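PlaB phospholipase (PDB 6ZTH) probably hydrolyses phospholipids as a Legionella pneumophila enzyme whose four-chain assembly binds NAD(+) at several sites. Local coordinates at residues N209-E214 with F378-R383; S341-R346 with Y393-D398; Q426-Y431 with D464-R469. All coordinates share one frame; numbering follows the deposited sequence.

Interaction 1. Residues N209-E214 with F378-R383; sequences NSYTGE and FVDRQR. With NAD (nicotinamide-adenine-dinucleotide), chain L.
Tyr211 reaches from the 209-214 loop to strand 378-383 and ends on the carboxylate of Asp380. Its OH lies 2.5 Å from Asp380 OD1 and 2.7 Å from Asp380 OD2. The single phenolic proton has both carboxylate oxygens within reach. Asp380 CG sits at the ring edge, in the ring plane, while the carboxylate itself stands at 82° to the ring. With CG anti to its own backbone N (chi1 177°), the acid leaves a beta bulge, where Val379 and Asp380 both face Phe394, and points at the loop. Tyrosine suits its place because one side chain offers both a polar tip and a flat face. The nicotinamide of the NAD comes over that face, with C3N 3.1 Å above the plane and offset toward the rim. The same loop reads the carboxamide: Tyr211 N donates to O7N of the NAD at 3.0 Å, and N7N of the NAD donates to Asn209 OD1 at 3.0 Å. Glu214 comes to the ring edge as well, its OE1 4.1 Å from Asp380 CB. Arg222 forms salt bridges with both acids and probably offsets their like charges. Asp380 OD1 is also 3.8 Å from N1N of the NAD, so its negative charge could help to stabilise the positively charged ring of NAD(+), while two bonds hold the carboxamide in a defined rotation.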
loop_
_atom_site.group_PDB
_atom_site.type_symbol
_atom_site.label_atom_id
_atom_site.label_comp_id
_atom_site.label_asym_id
_atom_site.label_seq_id
_atom_site.Cartn_x
_atom_site.Cartn_y
_atom_site.Cartn_z
ATOM N N ASN D 209 -2.967 -11.929 21.332
ATOM C CA ASN D 209 -1.949 -10.884 21.413
ATOM C C ASN D 209 -1.171 -11.094 22.705
ATOM O O ASN D 209 -1.675 -10.786 23.791
ATOM C CB ASN D 209 -2.581 -9.493 21.369
ATOM C CG ASN D 209 -3.099 -9.131 19.990
ATOM O OD1 ASN D 209 -2.363 -9.191 19.004
ATOM N ND2 ASN D 209 -4.371 -8.755 19.914
ATOM N N SER D 210 0.055 -11.612 22.593
ATOM C CA SER D 210 0.803 -12.000 23.783
ATOM C C SER D 210 1.407 -10.813 24.521
ATOM O O SER D 210 1.776 -10.960 25.691
ATOM C CB SER D 210 1.912 -12.991 23.420
ATOM O OG SER D 210 2.651 -12.563 22.295
ATOM N N TYR D 211 1.521 -9.649 23.872
ATOM C CA TYR D 211 1.995 -8.459 24.571
ATOM C C TYR D 211 1.154 -8.178 25.809
ATOM O O TYR D 211 1.667 -7.700 26.829
ATOM C CB TYR D 211 1.951 -7.236 23.649
ATOM C CG TYR D 211 3.052 -7.187 22.622
ATOM C CD1 TYR D 211 2.762 -6.952 21.282
ATOM C CD2 TYR D 211 4.374 -7.363 22.984
ATOM C CE1 TYR D 211 3.769 -6.892 20.345
ATOM C CE2 TYR D 211 5.382 -7.320 22.052
ATOM C CZ TYR D 211 5.076 -7.088 20.731
ATOM O OH TYR D 211 6.089 -7.044 19.803
ATOM N N THR D 212 -0.151 -8.454 25.731
ATOM C CA THR D 212 -1.049 -8.137 26.834
ATOM C C THR D 212 -0.650 -8.840 28.124
ATOM O O THR D 212 -1.120 -8.450 29.199
ATOM C CB THR D 212 -2.487 -8.503 26.456
ATOM O OG1 THR D 212 -2.517 -9.804 25.855
ATOM C CG2 THR D 212 -3.049 -7.488 25.470
ATOM N N GLY D 213 0.205 -9.857 28.046
ATOM C CA GLY D 213 0.708 -10.517 29.234
ATOM C C GLY D 213 2.222 -10.582 29.262
ATOM O O GLY D 213 2.803 -11.480 29.880
ATOM N N GLU D 214 2.872 -9.624 28.608
ATOM C CA GLU D 214 4.317 -9.671 28.448
ATOM C C GLU D 214 5.032 -9.454 29.775
ATOM O O GLU D 214 4.684 -8.559 30.550
ATOM C CB GLU D 214 4.770 -8.612 27.443
ATOM C CG GLU D 214 6.270 -8.393 27.418
ATOM C CD GLU D 214 6.715 -7.595 26.219
ATOM O OE1 GLU D 214 7.199 -8.206 25.243
ATOM O OE2 GLU D 214 6.581 -6.356 26.252
ATOM N N PHE D 378 17.024 -12.147 24.226
ATOM C CA PHE D 378 16.025 -11.468 23.415
ATOM C C PHE D 378 14.628 -11.725 23.956
ATOM O O PHE D 378 14.318 -12.828 24.413
ATOM C CB PHE D 378 16.126 -11.940 21.962
ATOM C CG PHE D 378 15.115 -11.318 21.045
ATOM C CD1 PHE D 378 13.842 -11.854 20.930
ATOM C CD2 PHE D 378 15.441 -10.207 20.288
ATOM C CE1 PHE D 378 12.912 -11.287 20.084
ATOM C CE2 PHE D 378 14.515 -9.637 19.440
ATOM C CZ PHE D 378 13.250 -10.179 19.336
ATOM N N VAL D 379 13.786 -10.691 23.900
ATOM C CA VAL D 379 12.384 -10.796 24.273
ATOM C C VAL D 379 11.463 -10.394 23.129
ATOM O O VAL D 379 10.461 -11.070 22.868
ATOM C CB VAL D 379 12.073 -9.954 25.530
ATOM C CG1 VAL D 379 10.750 -10.394 26.144
ATOM C CG2 VAL D 379 13.201 -10.061 26.542
ATOM N N ASP D 380 11.781 -9.306 22.430
ATOM C CA ASP D 380 10.900 -8.816 21.382
ATOM C C ASP D 380 11.612 -7.756 20.558
ATOM O O ASP D 380 12.470 -7.027 21.064
ATOM C CB ASP D 380 9.609 -8.234 21.974
ATOM C CG ASP D 380 8.716 -7.645 20.925
ATOM O OD1 ASP D 380 8.220 -8.401 20.055
ATOM O OD2 ASP D 380 8.469 -6.415 20.952
ATOM N N ARG D 381 11.243 -7.688 19.279
ATOM C CA ARG D 381 11.708 -6.655 18.364
ATOM C C ARG D 381 10.514 -6.110 17.594
ATOM O O ARG D 381 9.585 -6.857 17.266
ATOM C CB ARG D 381 12.751 -7.195 17.381
ATOM C CG ARG D 381 12.149 -7.992 16.235
ATOM C CD ARG D 381 13.120 -9.021 15.673
ATOM N NE ARG D 381 12.739 -9.433 14.323
ATOM C CZ ARG D 381 13.509 -10.143 13.504
ATOM N NH1 ARG D 381 14.717 -10.533 13.888
ATOM N NH2 ARG D 381 13.071 -10.459 12.293
ATOM N N GLN D 382 10.544 -4.814 17.301
ATOM C CA GLN D 382 9.471 -4.188 16.547
ATOM C C GLN D 382 10.050 -3.099 15.658
ATOM O O GLN D 382 10.930 -2.343 16.077
ATOM C CB GLN D 382 8.402 -3.597 17.476
ATOM C CG GLN D 382 6.979 -3.787 16.971
ATOM C CD GLN D 382 5.937 -3.204 17.907
ATOM O OE1 GLN D 382 5.072 -3.918 18.413
ATOM N NE2 GLN D 382 6.013 -1.898 18.138
ATOM N N ARG D 383 9.552 -3.036 14.427
ATOM C CA ARG D 383 9.913 -2.002 13.465
ATOM C C ARG D 383 8.725 -1.060 13.322
ATOM O O ARG D 383 7.611 -1.503 13.020
ATOM C CB ARG D 383 10.292 -2.614 12.117
ATOM C CG ARG D 383 10.766 -1.607 11.076
ATOM C CD ARG D 383 10.598 -2.136 9.652
ATOM N NE ARG D 383 11.695 -3.004 9.222
ATOM C CZ ARG D 383 12.949 -2.600 9.034
ATOM N NH1 ARG D 383 13.282 -1.335 9.247
ATOM N NH2 ARG D 383 13.875 -3.463 8.636
HETATM P PA NAD L . 2.498 -11.484 13.887
HETATM O O1A NAD L . 3.660 -11.917 13.043
HETATM O O2A NAD L . 2.440 -12.326 15.145
HETATM O O5B NAD L . 1.121 -11.664 13.028
HETATM C C5B NAD L . 1.036 -11.029 11.762
HETATM C C4B NAD L . -0.496 -10.974 11.354
HETATM O O4B NAD L . -1.070 -12.408 11.568
HETATM C C3B NAD L . -1.143 -10.204 12.118
HETATM O O3B NAD L . -2.095 -9.415 11.328
HETATM C C2B NAD L . -1.991 -11.172 13.169
HETATM O O2B NAD L . -3.182 -10.495 13.673
HETATM C C1B NAD L . -2.317 -12.185 12.444
HETATM N N9A NAD L . -2.609 -13.379 13.305
HETATM C C8A NAD L . -1.600 -14.066 13.839
HETATM N N7A NAD L . -2.132 -15.073 14.559
HETATM C C5A NAD L . -3.471 -14.990 14.465
HETATM C C6A NAD L . -4.499 -15.763 14.990
HETATM N N6A NAD L . -4.473 -16.956 15.863
HETATM N N1A NAD L . -5.752 -15.450 14.709
HETATM C C2A NAD L . -6.037 -14.385 13.914
HETATM N N3A NAD L . -5.035 -13.625 13.395
HETATM C C4A NAD L . -3.763 -13.947 13.678
HETATM O O3 NAD L . 2.678 -9.884 14.287
HETATM P PN NAD L . 1.566 -8.991 15.104
HETATM O O1N NAD L . 0.742 -9.872 16.009
HETATM O O2N NAD L . 0.651 -8.279 14.121
HETATM O O5D NAD L . 2.394 -7.859 15.994
HETATM C C5D NAD L . 3.241 -6.975 15.285
HETATM C C4D NAD L . 4.665 -7.051 15.811
HETATM O O4D NAD L . 4.656 -7.249 17.099
HETATM C C3D NAD L . 5.488 -8.315 15.127
HETATM O O3D NAD L . 6.907 -7.903 14.925
HETATM C C2D NAD L . 5.437 -9.252 15.936
HETATM O O2D NAD L . 6.654 -10.147 15.795
HETATM C C1D NAD L . 5.468 -8.508 17.336
HETATM N N1N NAD L . 4.915 -9.183 18.351
HETATM C C2N NAD L . 3.566 -9.184 18.522
HETATM C C3N NAD L . 2.999 -9.871 19.605
HETATM C C7N NAD L . 1.450 -9.869 19.821
HETATM O O7N NAD L . 1.017 -9.926 20.915
HETATM N N7N NAD L . 0.528 -9.786 18.673
HETATM C C4N NAD L . 3.804 -10.548 20.477
HETATM C C5N NAD L . 5.154 -10.550 20.299
HETATM C C6N NAD L . 5.718 -9.856 19.223
#

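Interaction 2. Residues S341-R346 with Y393-D398; sequences SMIIFR and YFLDYD. With NAD (nicotinamide-adenine-dinucleotide), chain K.
Ser341 to Ile343 pair with Leu395 to Tyr393 as neighbouring antiparallel strands in a mixed beta-sheet, their directions 154° apart. Ser341 with Leu395 and Ile343 with Tyr393 are hydrogen-bonded pairs, each joined by two backbone bonds; Met342 and Phe394 form the non-hydrogen-bonded pair between them. Packing is tightest on the face of Ile343 and Leu395, where the two CD1 methyls press to 3.4 Å, closer than carbons usually stand. Ile343 CG1 lies anti to the carbonyl carbon (chi1 -48°), which carries the far methyl across to the leucine. Branched aliphatic residues suit this buried face. On the other face Met342, modelled as selenomethionine, makes a Met-aromatic contact: its bent chain brings SE to 3.6 Å from Phe394 CD1, oblique to the ring, while Arg222 adds a cation-pi contact to the same phenylalanine. The ends are looser. Past Asp396, the N-cap whose OD1 takes Ile399 N, the chain turns into helix 397-404, and partly exposed Tyr397 only brushes the serine, its CB 3.7 Å from Ser341 OG, a hydroxyl bonded to His448 O. Farther along strand 340-349, partly exposed Arg346 sends its side chain to a salt bridge with Glu456. The Tyr393 ring, with Leu395 CD2 at its edge, carries its hydroxyl to the NAD, whose adenine N6A approaches near the ring plane and donates to Tyr393 OH at 3.0 Å, nearly straight at 169°.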
loop_
_atom_site.group_PDB
_atom_site.type_symbol
_atom_site.label_atom_id
_atom_site.label_comp_id
_atom_site.label_asym_id
_atom_site.label_seq_id
_atom_site.Cartn_x
_atom_site.Cartn_y
_atom_site.Cartn_z
ATOM N N SER D 341 15.612 -4.116 29.492
ATOM C CA SER D 341 16.060 -2.846 28.944
ATOM C C SER D 341 15.533 -2.696 27.524
ATOM O O SER D 341 15.367 -3.681 26.798
ATOM C CB SER D 341 17.589 -2.738 28.942
ATOM O OG SER D 341 18.116 -2.958 30.237
HETATM N N MSE D 342 15.274 -1.451 27.139
HETATM C CA MSE D 342 14.761 -1.142 25.812
HETATM C C MSE D 342 15.774 -0.333 25.008
HETATM O O MSE D 342 16.256 0.700 25.467
HETATM C CB MSE D 342 13.446 -0.366 25.928
HETATM C CG MSE D 342 12.728 -0.151 24.610
HETATM SE SE MSE D 342 11.175 -1.306 24.432
HETATM C CE MSE D 342 9.788 -0.068 25.009
ATOM N N ILE D 343 16.102 -0.806 23.808
ATOM C CA ILE D 343 16.952 -0.072 22.877
ATOM C C ILE D 343 16.077 0.429 21.738
ATOM O O ILE D 343 15.335 -0.349 21.127
ATOM C CB ILE D 343 18.100 -0.942 22.340
ATOM C CG1 ILE D 343 18.808 -1.669 23.482
ATOM C CG2 ILE D 343 19.092 -0.079 21.574
ATOM C CD1 ILE D 343 20.067 -2.403 23.052
ATOM N N ILE D 344 16.166 1.724 21.453
ATOM C CA ILE D 344 15.405 2.365 20.388
ATOM C C ILE D 344 16.407 2.865 19.358
ATOM O O ILE D 344 17.108 3.857 19.596
ATOM C CB ILE D 344 14.525 3.505 20.919
ATOM C CG1 ILE D 344 13.386 2.924 21.764
ATOM C CG2 ILE D 344 13.988 4.340 19.771
ATOM C CD1 ILE D 344 12.529 3.960 22.465
ATOM N N PHE D 345 16.473 2.183 18.216
ATOM C CA PHE D 345 17.469 2.476 17.195
ATOM C C PHE D 345 16.907 3.429 16.150
ATOM O O PHE D 345 15.859 3.161 15.553
ATOM C CB PHE D 345 17.935 1.185 16.513
ATOM C CG PHE D 345 18.997 0.445 17.270
ATOM C CD1 PHE D 345 20.249 1.003 17.461
ATOM C CD2 PHE D 345 18.743 -0.812 17.787
ATOM C CE1 PHE D 345 21.228 0.322 18.160
ATOM C CE2 PHE D 345 19.716 -1.496 18.486
ATOM C CZ PHE D 345 20.961 -0.930 18.671
ATOM N N ARG D 346 17.607 4.540 15.935
ATOM C CA ARG D 346 17.365 5.427 14.806
ATOM C C ARG D 346 18.607 5.424 13.926
ATOM O O ARG D 346 19.734 5.433 14.431
ATOM C CB ARG D 346 17.046 6.854 15.252
ATOM C CG ARG D 346 16.791 7.811 14.093
ATOM C CD ARG D 346 16.571 9.240 14.573
ATOM N NE ARG D 346 16.095 10.107 13.497
ATOM C CZ ARG D 346 16.823 11.053 12.903
ATOM N NH1 ARG D 346 18.079 11.276 13.269
ATOM N NH2 ARG D 346 16.286 11.780 11.935
ATOM N N TYR D 393 14.333 -2.764 20.251
ATOM C CA TYR D 393 14.637 -4.078 20.796
ATOM C C TYR D 393 14.282 -4.107 22.277
ATOM O O TYR D 393 14.557 -3.152 23.009
ATOM C CB TYR D 393 16.116 -4.417 20.608
ATOM C CG TYR D 393 16.393 -5.414 19.504
ATOM C CD1 TYR D 393 16.272 -5.056 18.169
ATOM C CD2 TYR D 393 16.784 -6.713 19.800
ATOM C CE1 TYR D 393 16.528 -5.967 17.159
ATOM C CE2 TYR D 393 17.044 -7.627 18.800
ATOM C CZ TYR D 393 16.913 -7.252 17.481
ATOM O OH TYR D 393 17.170 -8.167 16.486
ATOM N N PHE D 394 13.666 -5.203 22.713
ATOM C CA PHE D 394 13.349 -5.426 24.120
ATOM C C PHE D 394 14.154 -6.624 24.601
ATOM O O PHE D 394 14.008 -7.729 24.065
ATOM C CB PHE D 394 11.851 -5.652 24.325
ATOM C CG PHE D 394 11.388 -5.397 25.733
ATOM C CD1 PHE D 394 11.734 -4.229 26.396
ATOM C CD2 PHE D 394 10.602 -6.324 26.394
ATOM C CE1 PHE D 394 11.309 -3.996 27.691
ATOM C CE2 PHE D 394 10.171 -6.096 27.687
ATOM C CZ PHE D 394 10.526 -4.930 28.336
ATOM N N LEU D 395 14.992 -6.407 25.613
ATOM C CA LEU D 395 15.988 -7.378 26.029
ATOM C C LEU D 395 15.908 -7.612 27.530
ATOM O O LEU D 395 15.487 -6.738 28.292
ATOM C CB LEU D 395 17.405 -6.906 25.662
ATOM C CG LEU D 395 17.535 -6.096 24.371
ATOM C CD1 LEU D 395 18.835 -5.311 24.348
ATOM C CD2 LEU D 395 17.449 -7.010 23.163
ATOM N N ASP D 396 16.325 -8.806 27.946
ATOM C CA ASP D 396 16.382 -9.167 29.358
ATOM C C ASP D 396 17.747 -8.763 29.903
ATOM O O ASP D 396 18.772 -9.318 29.499
ATOM C CB ASP D 396 16.138 -10.661 29.547
ATOM C CG ASP D 396 15.860 -11.026 30.990
ATOM O OD1 ASP D 396 16.775 -10.882 31.829
ATOM O OD2 ASP D 396 14.728 -11.459 31.287
ATOM N N TYR D 397 17.761 -7.803 30.829
ATOM C CA TYR D 397 19.030 -7.309 31.351
ATOM C C TYR D 397 19.728 -8.356 32.212
ATOM O O TYR D 397 20.948 -8.534 32.113
ATOM C CB TYR D 397 18.804 -6.026 32.150
ATOM C CG TYR D 397 20.050 -5.510 32.832
ATOM C CD1 TYR D 397 20.910 -4.634 32.183
ATOM C CD2 TYR D 397 20.370 -5.903 34.124
ATOM C CE1 TYR D 397 22.053 -4.163 32.805
ATOM C CE2 TYR D 397 21.508 -5.439 34.751
ATOM C CZ TYR D 397 22.347 -4.571 34.089
ATOM O OH TYR D 397 23.479 -4.109 34.718
ATOM N N ASP D 398 18.976 -9.058 33.063
ATOM C CA ASP D 398 19.597 -10.002 33.988
ATOM C C ASP D 398 20.282 -11.140 33.239
ATOM O O ASP D 398 21.444 -11.464 33.507
ATOM C CB ASP D 398 18.550 -10.549 34.958
ATOM C CG ASP D 398 18.216 -9.573 36.065
ATOM O OD1 ASP D 398 19.154 -9.052 36.707
ATOM O OD2 ASP D 398 17.015 -9.327 36.294
HETATM P PA NAD K . 9.495 -9.086 12.668
HETATM O O1A NAD K . 8.368 -8.650 13.557
HETATM O O2A NAD K . 10.457 -9.946 13.461
HETATM O O5B NAD K . 10.273 -7.765 12.096
HETATM C C5B NAD K . 9.524 -6.811 11.359
HETATM C C4B NAD K . 10.517 -5.969 10.450
HETATM O O4B NAD K . 11.693 -5.475 11.347
HETATM C C3B NAD K . 11.026 -6.696 9.547
HETATM O O3B NAD K . 11.139 -5.930 8.300
HETATM C C2B NAD K . 12.545 -7.115 10.082
HETATM O O2B NAD K . 13.414 -7.456 8.956
HETATM C C1B NAD K . 12.956 -6.049 10.674
HETATM N N9A NAD K . 14.054 -6.347 11.662
HETATM C C8A NAD K . 13.826 -7.120 12.728
HETATM N N7A NAD K . 14.980 -7.216 13.416
HETATM C C5A NAD K . 15.914 -6.490 12.771
HETATM C C6A NAD K . 17.255 -6.231 13.028
HETATM N N6A NAD K . 18.139 -6.677 14.125
HETATM N N1A NAD K . 17.942 -5.461 12.201
HETATM C C2A NAD K . 17.343 -4.923 11.107
HETATM N N3A NAD K . 16.031 -5.172 10.848
HETATM C C4A NAD K . 15.335 -5.956 11.687
HETATM O O3 NAD K . 8.886 -9.963 11.395
HETATM P PN NAD K . 9.809 -10.592 10.189
HETATM O O1N NAD K . 11.243 -10.677 10.650
HETATM O O2N NAD K . 9.728 -9.699 8.961
HETATM O O5D NAD K . 9.247 -12.110 9.805
HETATM C C5D NAD K . 8.007 -12.229 9.135
HETATM C C4D NAD K . 7.130 -13.250 9.841
HETATM O O4D NAD K . 7.825 -14.319 10.123
HETATM C C3D NAD K . 6.571 -12.642 11.279
HETATM O O3D NAD K . 5.234 -13.228 11.572
HETATM C C2D NAD K . 7.389 -13.004 12.137
HETATM O O2D NAD K . 6.752 -13.076 13.507
HETATM C C1D NAD K . 7.795 -14.459 11.627
HETATM N N1N NAD K . 8.992 -14.843 12.085
HETATM C C2N NAD K . 10.121 -14.537 11.395
HETATM C C3N NAD K . 11.370 -14.954 11.875
HETATM C C7N NAD K . 12.670 -14.605 11.081
HETATM O O7N NAD K . 13.523 -15.410 10.968
HETATM N N7N NAD K . 12.834 -13.274 10.470
HETATM C C4N NAD K . 11.449 -15.664 13.041
HETATM C C5N NAD K . 10.317 -15.968 13.731
HETATM C C6N NAD K . 9.070 -15.553 13.246
#

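Interaction 3. Residues Q426-Y431 with D464-R469; sequences QALAYY and DRTVFR
Leu428 and Asp464 meet through both backbone and side chain. Asp464 N donates to Leu428 O at 2.8 Å, from 46° above the carbonyl plane rather than along a lone pair. Leu428 is the middle residue of a classic gamma turn, closed by a weak bond from Ala429 N to Ala427 O. Its isobutyl group starts away from the other segment, but with CG anti to the carbonyl carbon (chi1 -68°) it swings back toward 464-469. There CD2 lies 3.8 Å from Thr466 CB and 4.1 Å from Asp464 CB, while Val467 CG2 lies 3.8 Å from Leu428 O. The aspartate keeps its CB toward the leucine and turns its carboxylate to its own chain: OD1 uses its anti lone pair for Thr466 N at 2.9 Å, an Asx turn that suits Asp just before the short 3-10 segment 465-467. Tyr430 crosses the carboxylate obliquely, their planes 40° apart. Thr484 in the C-terminal tail bonds to Asp464 OD1 and Thr466 OG1. Tyr430 pairs with Arg462 on strand 451-463, and beyond the 3-10 turn Phe468 and Arg469 join an antiparallel strand of the third subunit, continuing the sheet across the interface.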
loop_
_atom_site.group_PDB
_atom_site.type_symbol
_atom_site.label_atom_id
_atom_site.label_comp_id
_atom_site.label_asym_id
_atom_site.label_seq_id
_atom_site.Cartn_x
_atom_site.Cartn_y
_atom_site.Cartn_z
ATOM N N GLN D 426 28.432 -3.274 -7.435
ATOM C CA GLN D 426 27.417 -2.288 -7.793
ATOM C C GLN D 426 27.943 -0.895 -7.465
ATOM O O GLN D 426 28.201 -0.090 -8.365
ATOM C CB GLN D 426 26.112 -2.576 -7.051
ATOM C CG GLN D 426 24.926 -1.745 -7.514
ATOM C CD GLN D 426 24.701 -0.521 -6.650
ATOM O OE1 GLN D 426 24.785 0.612 -7.125
ATOM N NE2 GLN D 426 24.414 -0.742 -5.372
ATOM N N ALA D 427 28.097 -0.609 -6.177
ATOM C CA ALA D 427 28.817 0.581 -5.691
ATOM C C ALA D 427 28.057 1.834 -6.138
ATOM O O ALA D 427 26.822 1.862 -6.047
ATOM C CB ALA D 427 30.260 0.501 -6.162
ATOM N N LEU D 428 28.762 2.880 -6.579
ATOM C CA LEU D 428 28.177 4.147 -7.010
ATOM C C LEU D 428 27.609 4.942 -5.837
ATOM O O LEU D 428 27.927 6.125 -5.684
ATOM C CB LEU D 428 27.098 3.915 -8.071
ATOM C CG LEU D 428 27.586 3.401 -9.429
ATOM C CD1 LEU D 428 26.548 3.693 -10.507
ATOM C CD2 LEU D 428 28.931 3.991 -9.830
ATOM N N ALA D 429 26.776 4.324 -5.004
ATOM C CA ALA D 429 26.244 4.996 -3.819
ATOM C C ALA D 429 25.881 3.927 -2.801
ATOM O O ALA D 429 24.885 3.226 -2.984
ATOM C CB ALA D 429 25.033 5.858 -4.169
ATOM N N TYR D 430 26.670 3.816 -1.735
ATOM C CA TYR D 430 26.596 2.666 -0.844
ATOM C C TYR D 430 27.020 3.087 0.559
ATOM O O TYR D 430 27.266 4.267 0.826
ATOM C CB TYR D 430 27.477 1.532 -1.385
ATOM C CG TYR D 430 28.849 2.006 -1.808
ATOM C CD1 TYR D 430 29.052 2.588 -3.053
ATOM C CD2 TYR D 430 29.938 1.886 -0.957
ATOM C CE1 TYR D 430 30.302 3.027 -3.443
ATOM C CE2 TYR D 430 31.192 2.324 -1.337
ATOM C CZ TYR D 430 31.368 2.894 -2.580
ATOM O OH TYR D 430 32.615 3.331 -2.964
ATOM N N TYR D 431 27.117 2.105 1.457
ATOM C CA TYR D 431 27.421 2.350 2.859
ATOM C C TYR D 431 28.445 1.337 3.345
ATOM O O TYR D 431 28.604 0.258 2.768
ATOM C CB TYR D 431 26.156 2.273 3.723
ATOM C CG TYR D 431 25.172 3.376 3.431
ATOM C CD1 TYR D 431 25.364 4.653 3.939
ATOM C CD2 TYR D 431 24.053 3.146 2.639
ATOM C CE1 TYR D 431 24.470 5.668 3.673
ATOM C CE2 TYR D 431 23.152 4.157 2.367
ATOM C CZ TYR D 431 23.367 5.416 2.888
ATOM O OH TYR D 431 22.480 6.434 2.626
ATOM N N ASP D 464 30.580 6.874 -5.399
ATOM C CA ASP D 464 31.742 6.624 -6.238
ATOM C C ASP D 464 31.913 7.738 -7.265
ATOM O O ASP D 464 30.946 8.377 -7.690
ATOM C CB ASP D 464 31.611 5.277 -6.947
ATOM C CG ASP D 464 32.910 4.825 -7.585
ATOM O OD1 ASP D 464 33.200 5.266 -8.717
ATOM O OD2 ASP D 464 33.641 4.030 -6.957
ATOM N N ARG D 465 33.166 7.962 -7.671
ATOM C CA ARG D 465 33.464 9.036 -8.611
ATOM C C ARG D 465 32.787 8.831 -9.961
ATOM O O ARG D 465 32.662 9.792 -10.730
ATOM C CB ARG D 465 34.978 9.158 -8.813
ATOM C CG ARG D 465 35.645 10.259 -7.992
ATOM C CD ARG D 465 36.484 9.672 -6.864
ATOM N NE ARG D 465 36.859 10.665 -5.858
ATOM C CZ ARG D 465 38.014 11.328 -5.840
ATOM N NH1 ARG D 465 38.928 11.122 -6.782
ATOM N NH2 ARG D 465 38.255 12.205 -4.876
ATOM N N THR D 466 32.349 7.607 -10.270
ATOM C CA THR D 466 31.730 7.346 -11.564
ATOM C C THR D 466 30.380 8.035 -11.712
ATOM O O THR D 466 29.914 8.219 -12.842
ATOM C CB THR D 466 31.555 5.838 -11.776
ATOM O OG1 THR D 466 32.782 5.163 -11.474
ATOM C CG2 THR D 466 31.153 5.544 -13.218
ATOM N N VAL D 467 29.740 8.418 -10.606
ATOM C CA VAL D 467 28.452 9.093 -10.696
ATOM C C VAL D 467 28.565 10.391 -11.481
ATOM O O VAL D 467 27.557 10.895 -11.984
ATOM C CB VAL D 467 27.879 9.336 -9.283
ATOM C CG1 VAL D 467 26.960 10.546 -9.260
ATOM C CG2 VAL D 467 27.125 8.108 -8.809
ATOM N N PHE D 468 29.768 10.949 -11.603
ATOM C CA PHE D 468 29.960 12.143 -12.424
ATOM C C PHE D 468 31.420 12.235 -12.831
ATOM O O PHE D 468 32.304 12.262 -11.966
ATOM C CB PHE D 468 29.532 13.404 -11.673
ATOM C CG PHE D 468 28.950 14.469 -12.560
ATOM C CD1 PHE D 468 27.881 15.238 -12.133
ATOM C CD2 PHE D 468 29.469 14.698 -13.826
ATOM C CE1 PHE D 468 27.340 16.219 -12.950
ATOM C CE2 PHE D 468 28.933 15.675 -14.645
ATOM C CZ PHE D 468 27.868 16.436 -14.206
ATOM N N ARG D 469 31.671 12.287 -14.137
ATOM C CA ARG D 469 33.004 12.479 -14.685
ATOM C C ARG D 469 32.944 13.559 -15.758
ATOM O O ARG D 469 31.893 13.816 -16.352
ATOM C CB ARG D 469 33.569 11.182 -15.283
ATOM C CG ARG D 469 33.815 10.067 -14.273
ATOM C CD ARG D 469 35.109 10.280 -13.503
ATOM N NE ARG D 469 34.934 11.228 -12.406
ATOM C CZ ARG D 469 35.915 11.655 -11.618
ATOM N NH1 ARG D 469 37.156 11.220 -11.795
ATOM N NH2 ARG D 469 35.654 12.518 -10.647
#

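Overall arrangement
Interactions 1 and 2 adjoin, their centres 12 Å apart, because strands 378-383 and 391-396 are neighbours in one mixed sheet: Asp380 O and Phe394 N, 2.7 Å apart, probably form a hydrogen bond, and the Phe378 and Tyr393 rings touch. Both contacts reach bound NAD, but different molecules, interaction 1 at a nicotinamide end and interaction 2 at an adenine; Arg222 links them by contacting Asp380, Glu214 and Phe394. Interaction 3 lies far from these sites, its centre about 40 Å from that of interaction 1 and about 36 Å from that of interaction 2. Strand 451-463 connects it to the same sheet, pairing with both 340-349 and 429-430.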